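Local coordinates for possible substrate binding protein of ABC transporter system (PDB 3N0X) that probably binds a branched-chain amino acid or a similar small ligand in the periplasm and delivers it to an ABC-type importer, at residues 326-329 with 334-337; 118-123 with 309-314; 218-223 with 244-249. One frame throughout, in Å; residues are numbered along the deposited sequence. Where two conformers were deposited one is given.

Interaction 1: residues 326-329 with 334-337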
loop_
_atom_site.group_PDB
_atom_site.type_symbol
_atom_site.label_atom_id
_atom_site.label_comp_id
_atom_site.label_asym_id
_atom_site.label_seq_id
_atom_site.Cartn_x
_atom_site.Cartn_y
_atom_site.Cartn_z
HETATM N N MSE A 326 5.955 -11.658 4.404
HETATM C CA MSE A 326 4.757 -11.545 3.555
HETATM C C MSE A 326 4.440 -12.956 3.037
HETATM O O MSE A 326 5.306 -13.805 3.018
HETATM C CB MSE A 326 4.951 -10.577 2.406
HETATM C CG MSE A 326 5.057 -9.132 2.822
HETATM SE SE MSE A 326 4.873 -8.006 1.316
HETATM C CE MSE A 326 5.309 -6.386 2.165
ATOM N N VAL A 327 3.182 -13.188 2.645
ATOM C CA VAL A 327 2.816 -14.465 2.051
ATOM C C VAL A 327 1.837 -14.218 0.907
ATOM O O VAL A 327 0.847 -13.501 1.048
ATOM C CB VAL A 327 2.298 -15.510 3.105
ATOM C CG1 VAL A 327 1.044 -15.014 3.880
ATOM C CG2 VAL A 327 2.041 -16.864 2.444
ATOM N N PHE A 328 2.124 -14.811 -0.251
ATOM C CA PHE A 328 1.160 -14.742 -1.362
ATOM C C PHE A 328 0.040 -15.729 -1.081
ATOM O O PHE A 328 0.234 -16.935 -1.083
ATOM C CB PHE A 328 1.756 -15.106 -2.703
ATOM C CG PHE A 328 2.693 -14.075 -3.286
ATOM C CD1 PHE A 328 2.315 -12.744 -3.500
ATOM C CD2 PHE A 328 3.958 -14.458 -3.689
ATOM C CE1 PHE A 328 3.161 -11.854 -4.065
ATOM C CE2 PHE A 328 4.825 -13.544 -4.299
ATOM C CZ PHE A 328 4.444 -12.247 -4.486
ATOM N N ARG A 329 -1.154 -15.216 -0.865
ATOM C CA ARG A 329 -2.296 -16.078 -0.592
ATOM C C ARG A 329 -2.584 -16.900 -1.828
ATOM O O ARG A 329 -2.600 -16.359 -2.926
ATOM C CB ARG A 329 -3.481 -15.194 -0.215
ATOM C CG ARG A 329 -4.768 -15.972 0.086
ATOM C CD ARG A 329 -5.653 -15.172 0.976
ATOM N NE ARG A 329 -6.127 -13.921 0.365
ATOM C CZ ARG A 329 -6.925 -13.083 0.997
ATOM N NH1 ARG A 329 -7.285 -13.345 2.258
ATOM N NH2 ARG A 329 -7.379 -12.019 0.382
ATOM N N GLN A 334 -2.702 -12.313 -3.502
ATOM C CA GLN A 334 -2.413 -11.051 -2.797
ATOM C C GLN A 334 -1.432 -11.331 -1.667
ATOM O O GLN A 334 -1.600 -12.291 -0.908
ATOM C CB GLN A 334 -3.689 -10.490 -2.188
ATOM C CG GLN A 334 -3.483 -9.282 -1.286
ATOM C CD GLN A 334 -2.924 -8.056 -2.028
ATOM O OE1 GLN A 334 -3.459 -7.667 -3.056
ATOM N NE2 GLN A 334 -1.820 -7.465 -1.518
ATOM N N ALA A 335 -0.388 -10.515 -1.575
ATOM C CA ALA A 335 0.520 -10.600 -0.437
ATOM C C ALA A 335 -0.194 -10.132 0.827
ATOM O O ALA A 335 -0.467 -8.950 0.991
ATOM C CB ALA A 335 1.796 -9.766 -0.663
ATOM N N LEU A 336 -0.385 -11.063 1.750
ATOM C CA LEU A 336 -0.753 -10.715 3.107
ATOM C C LEU A 336 0.512 -10.188 3.800
ATOM O O LEU A 336 1.609 -10.636 3.525
ATOM C CB LEU A 336 -1.310 -11.911 3.821
ATOM C CG LEU A 336 -2.560 -12.501 3.137
ATOM C CD1 LEU A 336 -3.085 -13.626 4.044
ATOM C CD2 LEU A 336 -3.641 -11.436 2.824
ATOM N N GLN A 337 0.333 -9.216 4.678
ATOM C CA GLN A 337 1.455 -8.491 5.247
ATOM C C GLN A 337 0.998 -7.767 6.500
ATOM O O GLN A 337 -0.182 -7.483 6.687
ATOM C CB GLN A 337 2.006 -7.504 4.204
ATOM C CG GLN A 337 0.960 -6.484 3.658
ATOM C CD GLN A 337 1.470 -5.757 2.464
ATOM O OE1 GLN A 337 2.154 -4.736 2.610
ATOM N NE2 GLN A 337 1.194 -6.302 1.260
#
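Val327 and Leu336 form an antiparallel hydrogen-bonded pair in the hairpin of strands 324-328 and 335-345. Val327 N donates to Leu336 O at 3.1 Å, and Leu336 N returns a bond to Val327 O at 2.8 Å. Beyond this pair, Arg329 N donates to Gln334 O at 3.0 Å. The hairpin is also stitched by CA-H...O contacts, Met326 CA to Leu336 O and Ala335 CA to Val327 O.

Apolar packing occupies both faces. On one, in the conformer given, Val327 CG1 lies 3.9 Å from Leu336 CB, and Leu336 CD2 sits over the centre of the Arg329 guanidinium, 4.1 Å above its plane. That guanidinium also pairs with Asp332 and bonds to the carbonyl of Ile368. The other face carries the non-hydrogen-bonded pair Phe328 and Ala335, where Phe328 CD1 meets Ala335 CB. Met326, a selenomethionine, runs extended beside Gln337, its CE 3.6 Å from Gln337 OE1.

Within 334-337, two side-chain amides converge on one backbone oxygen. CG of Gln337 stands between the backbone N and the carbonyl carbon (chi1 57°), which turns the amide back along its own strand so that NE2 reaches Ala335 O at 3.1 Å; Gln334 NE2 approaches the same oxygen from the opposite face of its plane. Replacing Gln337 with an alanine would probably cost Ala335 O one of these donors, leave Lys323, the partner of OE1, without that acceptor, and bare one flank of Met326.

With Gln128 NE2, Ala335 O takes three amide donors. Both glutamine amides have further partners, Thr122 O for Gln337 NE2, and Gly123 O and Arg121 for Gln334, which should fix their rotation beneath the apolar packing of the hairpin.

Interaction 2: residues 118-123 with 309-314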
loop_
_atom_site.group_PDB
_atom_site.type_symbol
_atom_site.label_atom_id
_atom_site.label_comp_id
_atom_site.label_asym_id
_atom_site.label_seq_id
_atom_site.Cartn_x
_atom_site.Cartn_y
_atom_site.Cartn_z
ATOM N N TYR A 118 -2.127 -15.202 -13.685
ATOM C CA TYR A 118 -0.753 -14.727 -13.900
ATOM C C TYR A 118 -0.402 -13.503 -13.041
ATOM O O TYR A 118 0.735 -13.034 -13.061
ATOM C CB TYR A 118 -0.562 -14.377 -15.391
ATOM C CG TYR A 118 -0.712 -15.626 -16.265
ATOM C CD1 TYR A 118 0.348 -16.478 -16.464
ATOM C CD2 TYR A 118 -1.916 -15.937 -16.869
ATOM C CE1 TYR A 118 0.231 -17.630 -17.213
ATOM C CE2 TYR A 118 -2.050 -17.093 -17.611
ATOM C CZ TYR A 118 -0.972 -17.947 -17.792
ATOM O OH TYR A 118 -1.044 -19.119 -18.539
ATOM N N ILE A 119 -1.383 -13.005 -12.312
ATOM C CA ILE A 119 -1.250 -11.799 -11.490
ATOM C C ILE A 119 -0.979 -12.152 -10.024
ATOM O O ILE A 119 -1.735 -12.898 -9.393
ATOM C CB ILE A 119 -2.536 -10.911 -11.584
ATOM C CG1 ILE A 119 -2.937 -10.636 -13.028
ATOM C CG2 ILE A 119 -2.359 -9.584 -10.766
ATOM C CD1 ILE A 119 -1.837 -10.113 -13.919
ATOM N N PHE A 120 0.129 -11.610 -9.506
ATOM C CA PHE A 120 0.434 -11.620 -8.088
ATOM C C PHE A 120 0.577 -10.155 -7.666
ATOM O O PHE A 120 0.718 -9.257 -8.486
ATOM C CB PHE A 120 1.701 -12.399 -7.768
ATOM C CG PHE A 120 1.577 -13.895 -7.946
ATOM C CD1 PHE A 120 1.581 -14.470 -9.232
ATOM C CD2 PHE A 120 1.379 -14.716 -6.864
ATOM C CE1 PHE A 120 1.458 -15.841 -9.377
ATOM C CE2 PHE A 120 1.270 -16.077 -7.016
ATOM C CZ PHE A 120 1.297 -16.639 -8.262
ATOM N N ARG A 121 0.498 -9.897 -6.371
ATOM C CA ARG A 121 0.634 -8.516 -5.894
ATOM C C ARG A 121 1.390 -8.463 -4.590
ATOM O O ARG A 121 0.942 -9.027 -3.601
ATOM C CB ARG A 121 -0.724 -7.833 -5.718
ATOM C CG ARG A 121 -0.548 -6.430 -5.103
ATOM C CD ARG A 121 -1.579 -5.446 -5.445
ATOM N NE ARG A 121 -2.945 -5.885 -5.167
ATOM C CZ ARG A 121 -4.010 -5.166 -5.548
ATOM N NH1 ARG A 121 -3.833 -4.027 -6.143
ATOM N NH2 ARG A 121 -5.250 -5.614 -5.355
ATOM N N THR A 122 2.500 -7.708 -4.585
ATOM C CA THR A 122 3.221 -7.390 -3.354
ATOM C C THR A 122 2.704 -6.097 -2.672
ATOM O O THR A 122 2.762 -6.011 -1.445
ATOM C CB THR A 122 4.725 -7.288 -3.593
ATOM O OG1 THR A 122 4.989 -6.349 -4.647
ATOM C CG2 THR A 122 5.307 -8.624 -3.946
ATOM N N GLY A 123 2.256 -5.130 -3.464
ATOM C CA GLY A 123 1.703 -3.902 -2.915
ATOM C C GLY A 123 0.519 -4.231 -2.031
ATOM O O GLY A 123 -0.157 -5.251 -2.219
ATOM N N LYS A 309 5.810 -23.272 -13.378
ATOM C CA LYS A 309 6.595 -23.603 -12.181
ATOM C C LYS A 309 6.624 -22.435 -11.190
ATOM O O LYS A 309 6.560 -22.648 -9.956
ATOM C CB LYS A 309 8.019 -24.060 -12.551
ATOM C CG LYS A 309 8.070 -25.437 -13.230
ATOM C CD LYS A 309 9.514 -25.806 -13.590
ATOM C CE LYS A 309 9.607 -27.228 -14.146
ATOM N NZ LYS A 309 10.936 -27.522 -14.685
ATOM N N LEU A 310 6.678 -21.219 -11.724
ATOM C CA LEU A 310 6.671 -20.016 -10.888
ATOM C C LEU A 310 5.322 -19.841 -10.187
ATOM O O LEU A 310 5.291 -19.558 -8.983
ATOM C CB LEU A 310 7.026 -18.767 -11.693
ATOM C CG LEU A 310 8.513 -18.662 -12.070
ATOM C CD1 LEU A 310 8.726 -17.470 -13.035
ATOM C CD2 LEU A 310 9.368 -18.585 -10.812
ATOM N N ILE A 311 4.208 -20.024 -10.905
ATOM C CA ILE A 311 2.881 -19.917 -10.281
ATOM C C ILE A 311 2.763 -20.918 -9.130
ATOM O O ILE A 311 2.284 -20.572 -8.056
ATOM C CB ILE A 311 1.716 -20.124 -11.315
ATOM C CG1 ILE A 311 1.721 -18.990 -12.340
ATOM C CG2 ILE A 311 0.336 -20.209 -10.602
ATOM C CD1 ILE A 311 0.687 -19.165 -13.491
ATOM N N ALA A 312 3.175 -22.166 -9.379
ATOM C CA ALA A 312 3.077 -23.228 -8.382
ATOM C C ALA A 312 3.946 -22.925 -7.181
ATOM O O ALA A 312 3.563 -23.214 -6.032
ATOM C CB ALA A 312 3.450 -24.620 -8.995
ATOM N N ALA A 313 5.128 -22.376 -7.445
ATOM C CA ALA A 313 6.054 -22.012 -6.373
ATOM C C ALA A 313 5.523 -20.824 -5.545
ATOM O O ALA A 313 5.626 -20.842 -4.299
ATOM C CB ALA A 313 7.436 -21.671 -6.964
HETATM N N MSE A 314 4.917 -19.849 -6.217
HETATM C CA MSE A 314 4.507 -18.597 -5.579
HETATM C C MSE A 314 3.191 -18.678 -4.784
HETATM O O MSE A 314 3.020 -17.931 -3.815
HETATM C CB MSE A 314 4.436 -17.473 -6.624
HETATM C CG MSE A 314 5.812 -17.126 -7.135
HETATM SE SE MSE A 314 5.745 -15.998 -8.676
HETATM C CE MSE A 314 5.228 -14.339 -7.948
#
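Phe120 reaches from strand 119-121 to the last turn of helix 307-314, where Met314, a selenomethionine, lies across one face of its ring. Met314 SE is 4.4 Å from the centroid of the Phe120 ring and only 12° off the normal, a Met-aromatic contact. The terminal methyl adds a CH-pi contact over the same face: CE of Met314 is 3.9 Å from the centroid of the Phe120 ring, displaced toward the rim near CG. The bend at chi3 of Met314 (73°) folds CE back over the ring instead of letting it run past.

Purely apolar contacts complete the joint. Met314 CB packs against the far end of the ring, 3.5 Å from Phe120 CE2, so the selenomethionine follows the phenyl group from its tip to its root. Ile311, one turn earlier on the helix, touches the same ring less closely, its CG1 4.3 Å from Phe120 CE1. The end of the Ile311 chain continues to Tyr118, where CD1 of Ile311 rests 4.0 Å from CD1 of Tyr118, the two side chains crossing obliquely. No hydrogen bond links the segments; their cohesion comes from buried hydrophobic and aromatic surface.

Further apolar surface surrounds this group: Met314 also touches Ala298 of helix 283-302 and Ile101 of strand 100-102, and the Phe120 ring meets Phe328 edge-to-face. Strand 119-121 is an outermost strand of the mixed sheet that also contains strand 5-11. Packing a helix on a sheet through such a seam is characteristic of the alpha/beta lobes of periplasmic binding proteins, and here it brings a helix from late in the chain onto the lobe built largely from its beginning.

Interaction 3: residues 218-223 with 244-249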
loop_
_atom_site.group_PDB
_atom_site.type_symbol
_atom_site.label_atom_id
_atom_site.label_comp_id
_atom_site.label_asym_id
_atom_site.label_seq_id
_atom_site.Cartn_x
_atom_site.Cartn_y
_atom_site.Cartn_z
ATOM N N LYS A 218 -9.092 20.984 7.896
ATOM C CA LYS A 218 -10.319 21.726 7.977
ATOM C C LYS A 218 -11.253 21.278 9.087
ATOM O O LYS A 218 -11.889 22.100 9.744
ATOM C CB LYS A 218 -11.016 21.751 6.610
ATOM C CG LYS A 218 -10.176 22.546 5.579
ATOM C CD LYS A 218 -10.717 22.411 4.185
ATOM C CE LYS A 218 -9.945 23.325 3.189
ATOM N NZ LYS A 218 -10.157 22.860 1.787
ATOM N N LEU A 219 -11.292 19.981 9.363
ATOM C CA LEU A 219 -12.055 19.506 10.519
ATOM C C LEU A 219 -11.348 19.921 11.834
ATOM O O LEU A 219 -12.024 20.348 12.772
ATOM C CB LEU A 219 -12.225 17.977 10.502
ATOM C CG LEU A 219 -13.180 17.439 9.448
ATOM C CD1 LEU A 219 -13.067 15.915 9.358
ATOM C CD2 LEU A 219 -14.614 17.920 9.728
ATOM N N GLN A 220 -10.027 19.763 11.879
ATOM C CA GLN A 220 -9.233 20.171 13.058
ATOM C C GLN A 220 -9.436 21.666 13.365
ATOM O O GLN A 220 -9.506 22.062 14.546
ATOM C CB GLN A 220 -7.744 19.844 12.852
ATOM C CG GLN A 220 -6.827 20.104 14.061
ATOM C CD GLN A 220 -6.984 19.075 15.177
ATOM O OE1 GLN A 220 -8.089 18.839 15.671
ATOM N NE2 GLN A 220 -5.870 18.466 15.583
ATOM N N ASP A 221 -9.563 22.496 12.322
ATOM C CA ASP A 221 -9.784 23.928 12.506
ATOM C C ASP A 221 -11.123 24.204 13.208
ATOM O O ASP A 221 -11.299 25.252 13.839
ATOM C CB ASP A 221 -9.765 24.710 11.154
ATOM C CG ASP A 221 -8.383 24.807 10.518
ATOM O OD1 ASP A 221 -7.374 24.736 11.234
ATOM O OD2 ASP A 221 -8.327 24.955 9.262
HETATM N N MSE A 222 -12.081 23.279 13.096
HETATM C CA MSE A 222 -13.382 23.414 13.767
HETATM C C MSE A 222 -13.365 22.940 15.233
HETATM O O MSE A 222 -14.377 22.996 15.886
HETATM C CB MSE A 222 -14.480 22.652 13.001
HETATM C CG MSE A 222 -14.703 23.216 11.597
HETATM SE SE MSE A 222 -15.775 22.007 10.461
HETATM C CE MSE A 222 -17.350 22.228 11.255
ATOM N N ASP A 223 -12.216 22.468 15.709
ATOM C CA ASP A 223 -12.004 22.150 17.129
ATOM C C ASP A 223 -12.879 21.011 17.626
ATOM O O ASP A 223 -13.710 21.199 18.506
ATOM C CB ASP A 223 -12.266 23.428 17.976
ATOM C CG ASP A 223 -11.759 23.306 19.430
ATOM O OD1 ASP A 223 -11.060 22.315 19.711
ATOM O OD2 ASP A 223 -12.056 24.190 20.285
ATOM N N TYR A 244 0.301 16.312 8.678
ATOM C CA TYR A 244 -0.095 15.664 9.910
ATOM C C TYR A 244 0.565 16.265 11.169
ATOM O O TYR A 244 0.166 15.940 12.278
ATOM C CB TYR A 244 0.222 14.153 9.880
ATOM C CG TYR A 244 -0.540 13.235 8.901
ATOM C CD1 TYR A 244 -0.834 13.616 7.583
ATOM C CD2 TYR A 244 -0.836 11.946 9.263
ATOM C CE1 TYR A 244 -1.486 12.747 6.715
ATOM C CE2 TYR A 244 -1.482 11.085 8.397
ATOM C CZ TYR A 244 -1.821 11.484 7.139
ATOM O OH TYR A 244 -2.438 10.629 6.224
ATOM N N LYS A 245 1.552 17.149 10.999
ATOM C CA LYS A 245 2.138 17.870 12.123
ATOM C C LYS A 245 1.122 18.774 12.838
ATOM O O LYS A 245 1.353 19.186 13.970
ATOM C CB LYS A 245 3.396 18.658 11.680
ATOM C CG LYS A 245 4.523 17.713 11.266
ATOM C CD LYS A 245 5.724 18.437 10.615
ATOM C CE LYS A 245 6.460 19.318 11.564
ATOM N NZ LYS A 245 7.632 19.969 10.910
ATOM N N ARG A 246 -0.006 19.052 12.187
ATOM C CA ARG A 246 -1.128 19.769 12.801
ATOM C C ARG A 246 -2.064 18.868 13.631
ATOM O O ARG A 246 -3.002 19.389 14.250
ATOM C CB ARG A 246 -1.950 20.462 11.702
ATOM C CG ARG A 246 -1.293 21.752 11.126
ATOM C CD ARG A 246 -1.887 23.041 11.730
ATOM N NE ARG A 246 -3.267 23.287 11.268
ATOM C CZ ARG A 246 -4.384 23.023 11.961
ATOM N NH1 ARG A 246 -4.342 22.510 13.194
ATOM N NH2 ARG A 246 -5.563 23.280 11.412
ATOM N N LEU A 247 -1.765 17.557 13.701
ATOM C CA LEU A 247 -2.634 16.550 14.339
ATOM C C LEU A 247 -1.891 15.717 15.406
ATOM O O LEU A 247 -1.862 14.477 15.329
ATOM C CB LEU A 247 -3.204 15.631 13.246
ATOM C CG LEU A 247 -3.982 16.299 12.096
ATOM C CD1 LEU A 247 -4.116 15.396 10.857
ATOM C CD2 LEU A 247 -5.326 16.709 12.663
ATOM N N PRO A 248 -1.243 16.371 16.373
ATOM C CA PRO A 248 -0.507 15.617 17.366
ATOM C C PRO A 248 -1.378 14.566 18.060
ATOM O O PRO A 248 -2.511 14.853 18.438
ATOM C CB PRO A 248 -0.039 16.697 18.352
ATOM C CG PRO A 248 -0.960 17.820 18.127
ATOM C CD PRO A 248 -1.235 17.812 16.684
ATOM N N GLY A 249 -0.857 13.353 18.198
ATOM C CA GLY A 249 -1.536 12.290 18.911
ATOM C C GLY A 249 -2.528 11.513 18.052
ATOM O O GLY A 249 -3.107 10.545 18.531
HETATM O O HOH W 1 -4.605 16.605 17.360
#
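Gln220 and Arg246 extend past one another, pointing opposite ways, their amide and guanidinium planes 22° apart. In the conformer given, the glutamine leaves the helix with CG anti to its backbone N (chi1 -175°) and then bends at chi2, which presents NE2 to the loop. There NE2 donates to the backbone oxygen of Arg246 at 3.3 Å. The bond is long but nearly straight (175°); it lies in the carbonyl plane, on a lone pair, and the acceptor is in turn in the plane of the glutamine amide. A water extends the link, accepting from Gln220 NE2 at 2.9 Å and donating to Pro248 O, so one amide nitrogen serves two carbonyls of the loop.

Gln220 also packs through its chain: CG passes 3.6 Å from Arg246 NH1. The Leu247 side chain points the opposite way alongside it, and its CD2 lies over one face of the amide, 3.5 Å from Gln220 NE2.

Asp221 meets the arginine roughly at right angles along the chains, though the carboxylate and guanidinium planes are close to parallel. The two groups form a salt bridge through OD1 of Asp221 and NH2 of Arg246, but those atoms are modelled too close together and their exact placement is doubtful.

The centre of the contact is about 24 Å from the centre of the chain. It ties the end of helix 215-221 to the loop between strands 229-233 and 251-254. Thr217 of that helix also touches Arg246, Leu216 packs on Leu247, and Gln220 rests against Leu231 of strand 229-233, one of the two outermost strands of the parallel sheet.

How the interactions relate
Interactions 1 and 2 adjoin, with centres about 10 Å apart: the backbone oxygen of Arg121 receives Ala335 N, and Phe328 CB packs on Met314 O. Strand 119-121 of the mixed sheet thus meets both the hairpin 324-328/335-345 and helix 307-314. Interaction 3 lies on the opposite side of the chain's centre, beside the parallel sheet, its centre about 34 Å from that of interaction 1 and about 42 Å from that of interaction 2. In sequence it falls between the two halves of interaction 2, and interaction 1 comes last. This order fits the two-lobed periplasmic binding protein fold, in which the chain passes to the second lobe and returns.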